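Local structure of ESX secretion system protein EccC (Thermomonospora curvata, 4NH0) at residues P1124-G1128 with L1139-A1143; R901-L907 with G925-L931; N956-L960 with T1142-S1147. The protein belongs to the ESX (type VII) secretion system, which exports EsxA and EsxB, and might be its translocase, with weak intrinsic ATPase activity. All coordinates share one frame; numbering follows the deposited sequence.

Contact 1 of 3, residues P1124-G1128 with L1139-A1143; sequences PQGRG and LIQTA. With ATP (adenosine-5'-triphosphate), chain F.
R1127 and Q1141 face each other as a non-hydrogen-bonded antiparallel pair of the hairpin 1127-1132/1136-1144, on the same face of the sheet. The next pair, G1128 with I1140, is hydrogen-bonded through both backbone N-H groups, which fixes the register. From CB, which passes 3.3 Å from Q1141 OE1, the R1127 side chain runs alongside strand 1136-1144. R1127 CG rests 3.3 Å from I1140 O and 3.7 Å from L1139 CD1, while CD still skirts that methyl. A bend at chi3 (-52°) then turns the chain back, bringing R1127 NE to 3.0 Å from Q1141 OE1 in a nearly straight bond (N-H...O 171°). The oxygen sits at the guanidinium edge, in its plane, whereas the amide stands almost perpendicular to it, at 89°. P1124 CG lies over the rim of one guanidinium face, and NH1 forms a salt bridge with D720 of helix 719-742.

The bond to NE probably sets which way the Q1141 amide is turned, because with OE1 on the arginine NE2 is directed to Q1125 O, a weak bond. Upstream of the pair, the type II turn P1124-R1127 presents G1126 O to T1142 N at 3.0 Å, the donor standing well above the carbonyl plane. The same end of the hairpin holds the nucleotide. G1126 CA lies 3.7 Å from ATP C6, Q1125 extends along the ribose with NE2 3.2 Å from ATP O4', and ATP N6 donates to T1142 O at 3.2 Å.

A backbone carbonyl reads the exocyclic amino group of adenine, so this recognition probably depends on the course of the strand rather than on a side chain. The arginine charge is met by D720, while the neutral Q1141 amide bonds to R1127 and has NE2 near ATP N1.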
loop_
_atom_site.group_PDB
_atom_site.type_symbol
_atom_site.label_atom_id
_atom_site.label_comp_id
_atom_site.label_asym_id
_atom_site.label_seq_id
_atom_site.Cartn_x
_atom_site.Cartn_y
_atom_site.Cartn_z
ATOM N N PRO A 1124 -10.272 -33.874 -7.552
ATOM C CA PRO A 1124 -10.308 -34.788 -6.407
ATOM C C PRO A 1124 -11.555 -35.664 -6.430
ATOM O O PRO A 1124 -12.499 -35.361 -7.158
ATOM C CB PRO A 1124 -10.318 -33.843 -5.203
ATOM C CG PRO A 1124 -10.822 -32.549 -5.736
ATOM C CD PRO A 1124 -10.298 -32.464 -7.129
ATOM N N GLN A 1125 -11.551 -36.734 -5.643
ATOM C CA GLN A 1125 -12.654 -37.686 -5.638
ATOM C C GLN A 1125 -13.967 -37.043 -5.203
ATOM O O GLN A 1125 -14.015 -36.305 -4.222
ATOM C CB GLN A 1125 -12.330 -38.868 -4.725
ATOM C CG GLN A 1125 -11.136 -39.690 -5.179
ATOM C CD GLN A 1125 -10.860 -40.868 -4.266
ATOM O OE1 GLN A 1125 -11.064 -40.790 -3.056
ATOM N NE2 GLN A 1125 -10.394 -41.967 -4.844
ATOM N N GLY A 1126 -15.029 -37.326 -5.949
ATOM C CA GLY A 1126 -16.350 -36.834 -5.612
ATOM C C GLY A 1126 -16.685 -35.499 -6.244
ATOM O O GLY A 1126 -17.855 -35.175 -6.439
ATOM N N ARG A 1127 -15.659 -34.720 -6.567
ATOM C CA ARG A 1127 -15.861 -33.388 -7.119
ATOM C C ARG A 1127 -16.085 -33.437 -8.626
ATOM O O ARG A 1127 -15.498 -34.264 -9.322
ATOM C CB ARG A 1127 -14.667 -32.491 -6.792
ATOM C CG ARG A 1127 -14.903 -31.016 -7.057
ATOM C CD ARG A 1127 -13.880 -30.168 -6.329
ATOM N NE ARG A 1127 -13.822 -30.506 -4.910
ATOM C CZ ARG A 1127 -13.006 -29.930 -4.036
ATOM N NH1 ARG A 1127 -12.170 -28.980 -4.429
ATOM N NH2 ARG A 1127 -13.025 -30.305 -2.765
ATOM N N GLY A 1128 -16.942 -32.550 -9.120
ATOM C CA GLY A 1128 -17.233 -32.469 -10.538
ATOM C C GLY A 1128 -17.963 -31.190 -10.901
ATOM O O GLY A 1128 -18.302 -30.394 -10.029
ATOM N N LEU A 1139 -19.450 -25.764 -10.245
ATOM C CA LEU A 1139 -18.570 -26.698 -9.555
ATOM C C LEU A 1139 -19.181 -27.141 -8.233
ATOM O O LEU A 1139 -19.469 -26.317 -7.365
ATOM C CB LEU A 1139 -17.197 -26.071 -9.318
ATOM C CG LEU A 1139 -16.191 -26.944 -8.566
ATOM C CD1 LEU A 1139 -15.923 -28.227 -9.326
ATOM C CD2 LEU A 1139 -14.899 -26.186 -8.323
ATOM N N ILE A 1140 -19.386 -28.446 -8.085
ATOM C CA ILE A 1140 -19.982 -28.993 -6.871
ATOM C C ILE A 1140 -19.143 -30.116 -6.277
ATOM O O ILE A 1140 -18.185 -30.583 -6.888
ATOM C CB ILE A 1140 -21.401 -29.538 -7.128
ATOM C CG1 ILE A 1140 -21.335 -30.862 -7.891
ATOM C CG2 ILE A 1140 -22.246 -28.518 -7.868
ATOM C CD1 ILE A 1140 -22.652 -31.596 -7.948
ATOM N N GLN A 1141 -19.516 -30.543 -5.075
ATOM C CA GLN A 1141 -18.896 -31.691 -4.426
ATOM C C GLN A 1141 -19.968 -32.705 -4.051
ATOM O O GLN A 1141 -20.864 -32.403 -3.270
ATOM C CB GLN A 1141 -18.116 -31.258 -3.186
ATOM C CG GLN A 1141 -17.646 -32.412 -2.318
ATOM C CD GLN A 1141 -16.426 -33.108 -2.878
ATOM O OE1 GLN A 1141 -15.639 -32.512 -3.610
ATOM N NE2 GLN A 1141 -16.264 -34.380 -2.536
ATOM N N THR A 1142 -19.879 -33.905 -4.614
ATOM C CA THR A 1142 -20.876 -34.935 -4.351
ATOM C C THR A 1142 -20.662 -35.573 -2.984
ATOM O O THR A 1142 -19.567 -35.516 -2.425
ATOM C CB THR A 1142 -20.858 -36.028 -5.432
ATOM O OG1 THR A 1142 -19.542 -36.580 -5.540
ATOM C CG2 THR A 1142 -21.264 -35.448 -6.771
ATOM N N ALA A 1143 -21.718 -36.181 -2.453
ATOM C CA ALA A 1143 -21.681 -36.740 -1.109
ATOM C C ALA A 1143 -21.228 -38.195 -1.098
ATOM O O ALA A 1143 -21.481 -38.941 -2.042
ATOM C CB ALA A 1143 -23.041 -36.613 -0.454
HETATM P PG ATP F . -14.228 -47.484 -10.754
HETATM O O1G ATP F . -14.340 -48.407 -9.566
HETATM O O2G ATP F . -12.868 -47.462 -11.407
HETATM O O3G ATP F . -15.383 -47.585 -11.717
HETATM P PB ATP F . -15.705 -45.617 -9.300
HETATM O O1B ATP F . -16.548 -46.849 -9.085
HETATM O O2B ATP F . -16.306 -44.409 -9.963
HETATM O O3B ATP F . -14.382 -46.013 -10.121
HETATM P PA ATP F . -16.010 -45.359 -6.555
HETATM O O1A ATP F . -17.243 -44.497 -6.645
HETATM O O2A ATP F . -16.160 -46.845 -6.347
HETATM O O3A ATP F . -15.139 -45.118 -7.883
HETATM O "O5'" ATP F . -15.059 -44.764 -5.406
HETATM C "C5'" ATP F . -13.665 -45.050 -5.394
HETATM C "C4'" ATP F . -13.050 -44.330 -4.204
HETATM O "O4'" ATP F . -13.421 -42.953 -4.252
HETATM C "C3'" ATP F . -13.569 -44.898 -2.895
HETATM O "O3'" ATP F . -12.492 -45.490 -2.163
HETATM C "C2'" ATP F . -14.135 -43.726 -2.121
HETATM O "O2'" ATP F . -13.455 -43.598 -0.870
HETATM C "C1'" ATP F . -13.881 -42.497 -2.978
HETATM N N9 ATP F . -15.137 -41.726 -3.150
HETATM C C8 ATP F . -16.206 -42.121 -3.865
HETATM N N7 ATP F . -17.193 -41.191 -3.825
HETATM C C5 ATP F . -16.756 -40.170 -3.068
HETATM C C6 ATP F . -17.298 -38.868 -2.619
HETATM N N6 ATP F . -18.539 -38.463 -2.982
HETATM N N1 ATP F . -16.516 -38.097 -1.835
HETATM C C2 ATP F . -15.283 -38.489 -1.468
HETATM N N3 ATP F . -14.728 -39.656 -1.839
HETATM C C4 ATP F . -15.402 -40.528 -2.624
#

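Contact 2 of 3, residues R901-L907 with G925-L931; sequences RMLPNVL and GIDEDSL
L903 lies against I926, E928 and L931, where the chain leading from helix 877-891 to strand 907-908 packs on the beta hairpin 922-927/933-936 of the third ATPase module. No hydrogen bond crosses this contact, and its tight part is leucine and isoleucine branches set against one another and against the D927 backbone and the E928 side chain. L903 CD2 sits 3.6 Å from D927 O and 3.7 Å from L931 CD2, and its other branch, CD1, meets E928 CB at 3.7 Å. L907 CD2 reaches I926 CG1 at 3.9 Å, with L907 CG anti to its own backbone N (chi1 173°), which carries the branch toward the strand. P904 CD touches I926 CD1 more loosely, at 4.2 Å.

The R901 end is different in kind. This exposed arginine crosses L931 obliquely, NH1 lying 3.5 Å from L931 CD1, but its polar partner is E728, which pairs with NE. E928 likewise turns its carboxylate to R723. Both charges thus find their partners on helix 719-742, outside the two segments. Within the hairpin turn, D927 OD1 accepts the S932 N-H and, weakly, the S930 N-H, with S930 N 3.5 Å from D927 OD1.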
loop_
_atom_site.group_PDB
_atom_site.type_symbol
_atom_site.label_atom_id
_atom_site.label_comp_id
_atom_site.label_asym_id
_atom_site.label_seq_id
_atom_site.Cartn_x
_atom_site.Cartn_y
_atom_site.Cartn_z
ATOM N N ARG A 901 -14.429 -21.223 4.825
ATOM C CA ARG A 901 -14.890 -22.596 4.683
ATOM C C ARG A 901 -14.867 -22.998 3.217
ATOM O O ARG A 901 -15.196 -22.199 2.341
ATOM C CB ARG A 901 -16.292 -22.754 5.269
ATOM C CG ARG A 901 -17.274 -21.708 4.786
ATOM C CD ARG A 901 -18.415 -21.515 5.764
ATOM N NE ARG A 901 -19.299 -20.434 5.344
ATOM C CZ ARG A 901 -20.482 -20.621 4.770
ATOM N NH1 ARG A 901 -20.929 -21.849 4.556
ATOM N NH2 ARG A 901 -21.222 -19.579 4.416
ATOM N N MET A 902 -14.468 -24.236 2.950
ATOM C CA MET A 902 -14.288 -24.692 1.579
ATOM C C MET A 902 -14.994 -26.014 1.316
ATOM O O MET A 902 -15.569 -26.613 2.223
ATOM C CB MET A 902 -12.799 -24.832 1.266
ATOM C CG MET A 902 -11.996 -23.567 1.491
ATOM S SD MET A 902 -10.284 -23.777 0.995
ATOM C CE MET A 902 -10.511 -24.560 -0.596
ATOM N N LEU A 903 -14.946 -26.461 0.065
ATOM C CA LEU A 903 -15.504 -27.751 -0.309
ATOM C C LEU A 903 -14.770 -28.873 0.410
ATOM O O LEU A 903 -13.548 -28.982 0.314
ATOM C CB LEU A 903 -15.430 -27.957 -1.821
ATOM C CG LEU A 903 -16.456 -27.211 -2.674
ATOM C CD1 LEU A 903 -16.257 -27.532 -4.144
ATOM C CD2 LEU A 903 -17.862 -27.568 -2.237
ATOM N N PRO A 904 -15.518 -29.708 1.141
ATOM C CA PRO A 904 -14.945 -30.821 1.902
ATOM C C PRO A 904 -14.280 -31.847 0.997
ATOM O O PRO A 904 -14.738 -32.057 -0.124
ATOM C CB PRO A 904 -16.163 -31.432 2.605
ATOM C CG PRO A 904 -17.205 -30.364 2.581
ATOM C CD PRO A 904 -16.977 -29.619 1.312
ATOM N N ASN A 905 -13.208 -32.469 1.477
ATOM C CA ASN A 905 -12.598 -33.579 0.759
ATOM C C ASN A 905 -13.556 -34.760 0.740
ATOM O O ASN A 905 -13.613 -35.518 -0.225
ATOM C CB ASN A 905 -11.267 -33.976 1.398
ATOM C CG ASN A 905 -10.176 -32.954 1.153
ATOM O OD1 ASN A 905 -10.120 -32.333 0.091
ATOM N ND2 ASN A 905 -9.302 -32.774 2.136
ATOM N N VAL A 906 -14.312 -34.900 1.823
ATOM C CA VAL A 906 -15.350 -35.915 1.916
ATOM C C VAL A 906 -16.617 -35.317 2.521
ATOM O O VAL A 906 -16.600 -34.786 3.630
ATOM C CB VAL A 906 -14.888 -37.129 2.750
ATOM C CG1 VAL A 906 -14.137 -36.676 3.994
ATOM C CG2 VAL A 906 -16.072 -38.012 3.111
ATOM N N LEU A 907 -17.712 -35.388 1.773
ATOM C CA LEU A 907 -18.991 -34.877 2.241
ATOM C C LEU A 907 -19.929 -36.028 2.572
ATOM O O LEU A 907 -20.334 -36.773 1.686
ATOM C CB LEU A 907 -19.623 -33.963 1.192
ATOM C CG LEU A 907 -21.045 -33.482 1.482
ATOM C CD1 LEU A 907 -21.071 -32.630 2.736
ATOM C CD2 LEU A 907 -21.606 -32.714 0.300
ATOM N N GLY A 925 -25.222 -33.221 -3.497
ATOM C CA GLY A 925 -24.052 -32.568 -2.945
ATOM C C GLY A 925 -24.234 -31.072 -2.802
ATOM O O GLY A 925 -25.344 -30.559 -2.926
ATOM N N ILE A 926 -23.138 -30.371 -2.535
ATOM C CA ILE A 926 -23.171 -28.921 -2.399
ATOM C C ILE A 926 -22.200 -28.267 -3.375
ATOM O O ILE A 926 -21.168 -28.844 -3.715
ATOM C CB ILE A 926 -22.831 -28.478 -0.963
ATOM C CG1 ILE A 926 -21.426 -28.938 -0.574
ATOM C CG2 ILE A 926 -23.855 -29.025 0.016
ATOM C CD1 ILE A 926 -20.988 -28.471 0.791
ATOM N N ASP A 927 -22.536 -27.064 -3.829
ATOM C CA ASP A 927 -21.716 -26.367 -4.811
ATOM C C ASP A 927 -20.619 -25.542 -4.153
ATOM O O ASP A 927 -20.610 -25.368 -2.940
ATOM C CB ASP A 927 -22.586 -25.472 -5.698
ATOM C CG ASP A 927 -23.462 -24.524 -4.901
ATOM O OD1 ASP A 927 -23.248 -24.385 -3.680
ATOM O OD2 ASP A 927 -24.370 -23.911 -5.500
ATOM N N GLU A 928 -19.696 -25.038 -4.964
ATOM C CA GLU A 928 -18.610 -24.211 -4.461
ATOM C C GLU A 928 -19.081 -22.779 -4.245
ATOM O O GLU A 928 -18.524 -22.048 -3.429
ATOM C CB GLU A 928 -17.426 -24.231 -5.428
ATOM C CG GLU A 928 -16.187 -23.519 -4.907
ATOM C CD GLU A 928 -15.121 -23.350 -5.968
ATOM O OE1 GLU A 928 -15.470 -22.985 -7.109
ATOM O OE2 GLU A 928 -13.933 -23.579 -5.659
ATOM N N ASP A 929 -20.117 -22.391 -4.979
ATOM C CA ASP A 929 -20.577 -21.008 -4.997
ATOM C C ASP A 929 -21.039 -20.518 -3.628
ATOM O O ASP A 929 -20.568 -19.492 -3.140
ATOM C CB ASP A 929 -21.706 -20.843 -6.013
ATOM C CG ASP A 929 -21.982 -19.392 -6.344
ATOM O OD1 ASP A 929 -21.315 -18.853 -7.251
ATOM O OD2 ASP A 929 -22.865 -18.788 -5.699
ATOM N N SER A 930 -21.961 -21.250 -3.012
ATOM C CA SER A 930 -22.527 -20.835 -1.733
ATOM C C SER A 930 -22.616 -21.983 -0.735
ATOM O O SER A 930 -23.221 -21.839 0.325
ATOM C CB SER A 930 -23.914 -20.227 -1.945
ATOM O OG SER A 930 -24.759 -21.120 -2.648
ATOM N N LEU A 931 -22.012 -23.115 -1.084
ATOM C CA LEU A 931 -22.023 -24.314 -0.246
ATOM C C LEU A 931 -23.441 -24.767 0.087
ATOM O O LEU A 931 -23.689 -25.322 1.155
ATOM C CB LEU A 931 -21.231 -24.081 1.041
ATOM C CG LEU A 931 -19.729 -23.851 0.877
ATOM C CD1 LEU A 931 -19.067 -23.664 2.227
ATOM C CD2 LEU A 931 -19.094 -25.008 0.133
#

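Contact 3 of 3, residues N956-L960 with T1142-S1147; sequences NLLRL and TAYRES. With ATP (adenosine-5'-triphosphate), chain F.
N956 and R1145 meet where the segments 956-960 and 1142-1144, of helix 954-968 and strand 1136-1144, cross at 87° with axes 8.5 Å apart.

Hydrogen bonds come first. The N956 amide uses both its ends on the strand backbone: OD1 accepts R1145 N at 3.0 Å, the donor lying in the carbonyl plane on a lone pair, and ND2 donates to A1143 O at 2.9 Å, the acceptor in the plane of the amide. CG anti to the backbone N (chi1 174°) aims the amide across to the strand. N956 N donates to ATP O1A at 3.1 Å. R959 NH1 adds a weak bond to R1145 O, which lies at the guanidinium edge in its plane; N956 CA sits over the rim of one face.

Apolar contacts lie beside these bonds. L960 CD2 packs on A1143 CB at 3.9 Å, and L957 CD1 approaches T1142 CG2 at 4.1 Å. Y1144 CB, on a bond leading away from the helix, lies 3.8 Å from ATP C6, while Y1144 CD1 still comes near N956 OD1.

Among the charges, R1145, extended as far as NE, lays one guanidinium face toward R959 O, and its NH1 comes within 4.0 Å of R959 NH1. The like charges are probably tolerated because R1145 NH1 also pairs with D987.

Because one end of the N956 amide accepts and the other donates, the strand probably fixes which way it is turned. A single asparagine thus joins the start of the helix after the Walker A loop to the strand that holds adenine.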
loop_
_atom_site.group_PDB
_atom_site.type_symbol
_atom_site.label_atom_id
_atom_site.label_comp_id
_atom_site.label_asym_id
_atom_site.label_seq_id
_atom_site.Cartn_x
_atom_site.Cartn_y
_atom_site.Cartn_z
ATOM N N ASN A 956 -20.336 -44.578 -6.508
ATOM C CA ASN A 956 -20.832 -44.016 -5.259
ATOM C C ASN A 956 -21.989 -43.055 -5.492
ATOM O O ASN A 956 -22.986 -43.082 -4.773
ATOM C CB ASN A 956 -19.710 -43.298 -4.511
ATOM C CG ASN A 956 -20.208 -42.564 -3.285
ATOM O OD1 ASN A 956 -20.346 -43.149 -2.212
ATOM N ND2 ASN A 956 -20.481 -41.274 -3.438
ATOM N N LEU A 957 -21.845 -42.202 -6.500
ATOM C CA LEU A 957 -22.886 -41.246 -6.850
ATOM C C LEU A 957 -24.141 -41.968 -7.319
ATOM O O LEU A 957 -25.257 -41.524 -7.066
ATOM C CB LEU A 957 -22.392 -40.287 -7.934
ATOM C CG LEU A 957 -23.426 -39.319 -8.506
ATOM C CD1 LEU A 957 -23.990 -38.428 -7.415
ATOM C CD2 LEU A 957 -22.818 -38.488 -9.618
ATOM N N LEU A 958 -23.947 -43.093 -7.997
ATOM C CA LEU A 958 -25.062 -43.878 -8.509
ATOM C C LEU A 958 -25.849 -44.514 -7.372
ATOM O O LEU A 958 -27.076 -44.581 -7.418
ATOM C CB LEU A 958 -24.563 -44.953 -9.476
ATOM C CG LEU A 958 -24.556 -44.575 -10.959
ATOM C CD1 LEU A 958 -25.972 -44.439 -11.469
ATOM C CD2 LEU A 958 -23.797 -43.285 -11.188
ATOM N N ARG A 959 -25.138 -44.978 -6.351
ATOM C CA ARG A 959 -25.782 -45.552 -5.178
ATOM C C ARG A 959 -26.460 -44.465 -4.353
ATOM O O ARG A 959 -27.503 -44.696 -3.745
ATOM C CB ARG A 959 -24.768 -46.320 -4.328
ATOM C CG ARG A 959 -24.359 -47.657 -4.930
ATOM C CD ARG A 959 -23.410 -48.429 -4.027
ATOM N NE ARG A 959 -22.014 -48.057 -4.240
ATOM C CZ ARG A 959 -21.273 -47.393 -3.360
ATOM N NH1 ARG A 959 -21.792 -47.028 -2.196
ATOM N NH2 ARG A 959 -20.012 -47.098 -3.640
ATOM N N LEU A 960 -25.867 -43.275 -4.347
ATOM C CA LEU A 960 -26.437 -42.138 -3.636
ATOM C C LEU A 960 -27.775 -41.722 -4.234
ATOM O O LEU A 960 -28.760 -41.558 -3.516
ATOM C CB LEU A 960 -25.472 -40.952 -3.654
ATOM C CG LEU A 960 -25.954 -39.706 -2.909
ATOM C CD1 LEU A 960 -26.061 -39.988 -1.423
ATOM C CD2 LEU A 960 -25.038 -38.524 -3.167
ATOM N N THR A 1142 -19.879 -33.905 -4.614
ATOM C CA THR A 1142 -20.876 -34.935 -4.351
ATOM C C THR A 1142 -20.662 -35.573 -2.984
ATOM O O THR A 1142 -19.567 -35.516 -2.425
ATOM C CB THR A 1142 -20.858 -36.028 -5.432
ATOM O OG1 THR A 1142 -19.542 -36.580 -5.540
ATOM C CG2 THR A 1142 -21.264 -35.448 -6.771
ATOM N N ALA A 1143 -21.718 -36.181 -2.453
ATOM C CA ALA A 1143 -21.681 -36.740 -1.109
ATOM C C ALA A 1143 -21.228 -38.195 -1.098
ATOM O O ALA A 1143 -21.481 -38.941 -2.042
ATOM C CB ALA A 1143 -23.041 -36.613 -0.454
ATOM N N TYR A 1144 -20.565 -38.590 -0.017
ATOM C CA TYR A 1144 -20.064 -39.951 0.129
ATOM C C TYR A 1144 -21.029 -40.815 0.933
ATOM O O TYR A 1144 -21.472 -40.428 2.013
ATOM C CB TYR A 1144 -18.687 -39.943 0.793
ATOM C CG TYR A 1144 -18.125 -41.318 1.070
ATOM C CD1 TYR A 1144 -17.693 -42.134 0.034
ATOM C CD2 TYR A 1144 -18.017 -41.797 2.368
ATOM C CE1 TYR A 1144 -17.177 -43.390 0.282
ATOM C CE2 TYR A 1144 -17.501 -43.052 2.625
ATOM C CZ TYR A 1144 -17.083 -43.844 1.578
ATOM O OH TYR A 1144 -16.569 -45.095 1.827
ATOM N N ARG A 1145 -21.350 -41.988 0.398
ATOM C CA ARG A 1145 -22.281 -42.902 1.047
ATOM C C ARG A 1145 -21.596 -44.214 1.412
ATOM O O ARG A 1145 -21.232 -44.994 0.534
ATOM C CB ARG A 1145 -23.481 -43.169 0.139
ATOM C CG ARG A 1145 -24.473 -44.175 0.691
ATOM C CD ARG A 1145 -25.617 -44.400 -0.282
ATOM N NE ARG A 1145 -26.602 -45.343 0.232
ATOM C CZ ARG A 1145 -26.506 -46.663 0.112
ATOM N NH1 ARG A 1145 -25.461 -47.199 -0.501
ATOM N NH2 ARG A 1145 -27.452 -47.447 0.609
ATOM N N GLU A 1146 -21.424 -44.455 2.708
ATOM C CA GLU A 1146 -20.755 -45.665 3.171
ATOM C C GLU A 1146 -21.573 -46.914 2.875
ATOM O O GLU A 1146 -22.793 -46.847 2.723
ATOM C CB GLU A 1146 -20.464 -45.582 4.672
ATOM C CG GLU A 1146 -19.005 -45.309 5.018
ATOM C CD GLU A 1146 -18.086 -46.495 4.754
ATOM O OE1 GLU A 1146 -18.555 -47.530 4.235
ATOM O OE2 GLU A 1146 -16.882 -46.389 5.072
ATOM N N SER A 1147 -20.881 -48.048 2.801
ATOM C CA SER A 1147 -21.492 -49.340 2.497
ATOM C C SER A 1147 -22.264 -49.298 1.181
ATOM O O SER A 1147 -21.712 -48.939 0.141
ATOM C CB SER A 1147 -22.415 -49.784 3.635
ATOM O OG SER A 1147 -21.681 -50.010 4.826
HETATM P PG ATP F . -14.228 -47.484 -10.754
HETATM O O1G ATP F . -14.340 -48.407 -9.566
HETATM O O2G ATP F . -12.868 -47.462 -11.407
HETATM O O3G ATP F . -15.383 -47.585 -11.717
HETATM P PB ATP F . -15.705 -45.617 -9.300
HETATM O O1B ATP F . -16.548 -46.849 -9.085
HETATM O O2B ATP F . -16.306 -44.409 -9.963
HETATM O O3B ATP F . -14.382 -46.013 -10.121
HETATM P PA ATP F . -16.010 -45.359 -6.555
HETATM O O1A ATP F . -17.243 -44.497 -6.645
HETATM O O2A ATP F . -16.160 -46.845 -6.347
HETATM O O3A ATP F . -15.139 -45.118 -7.883
HETATM O "O5'" ATP F . -15.059 -44.764 -5.406
HETATM C "C5'" ATP F . -13.665 -45.050 -5.394
HETATM C "C4'" ATP F . -13.050 -44.330 -4.204
HETATM O "O4'" ATP F . -13.421 -42.953 -4.252
HETATM C "C3'" ATP F . -13.569 -44.898 -2.895
HETATM O "O3'" ATP F . -12.492 -45.490 -2.163
HETATM C "C2'" ATP F . -14.135 -43.726 -2.121
HETATM O "O2'" ATP F . -13.455 -43.598 -0.870
HETATM C "C1'" ATP F . -13.881 -42.497 -2.978
HETATM N N9 ATP F . -15.137 -41.726 -3.150
HETATM C C8 ATP F . -16.206 -42.121 -3.865
HETATM N N7 ATP F . -17.193 -41.191 -3.825
HETATM C C5 ATP F . -16.756 -40.170 -3.068
HETATM C C6 ATP F . -17.298 -38.868 -2.619
HETATM N N6 ATP F . -18.539 -38.463 -2.982
HETATM N N1 ATP F . -16.516 -38.097 -1.835
HETATM C C2 ATP F . -15.283 -38.489 -1.468
HETATM N N3 ATP F . -14.728 -39.656 -1.839
HETATM C C4 ATP F . -15.402 -40.528 -2.624
#

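Along the chain contact 2 is complete before contact 1 opens, while contacts 1 and 3 both end on strand 1136-1144 and share T1142 and A1143. Their centres are about 8 Å (1 and 2), 11 Å (1 and 3) and 15 Å (2 and 3) apart. All three reach the mixed sheet of the third ATPase module, in which strand 1136-1144 has 1127-1132 and 922-927 as antiparallel neighbours and 907-908 as a parallel one. Probable backbone bonds, Q1141 N to I926 O and L907 O to Y1144 N, tie contact 2 to the others. Contacts 1 and 3 hold the same ATP, whereas 1 and 2 also reach helix 719-742, so nucleotide pocket and module junction adjoin.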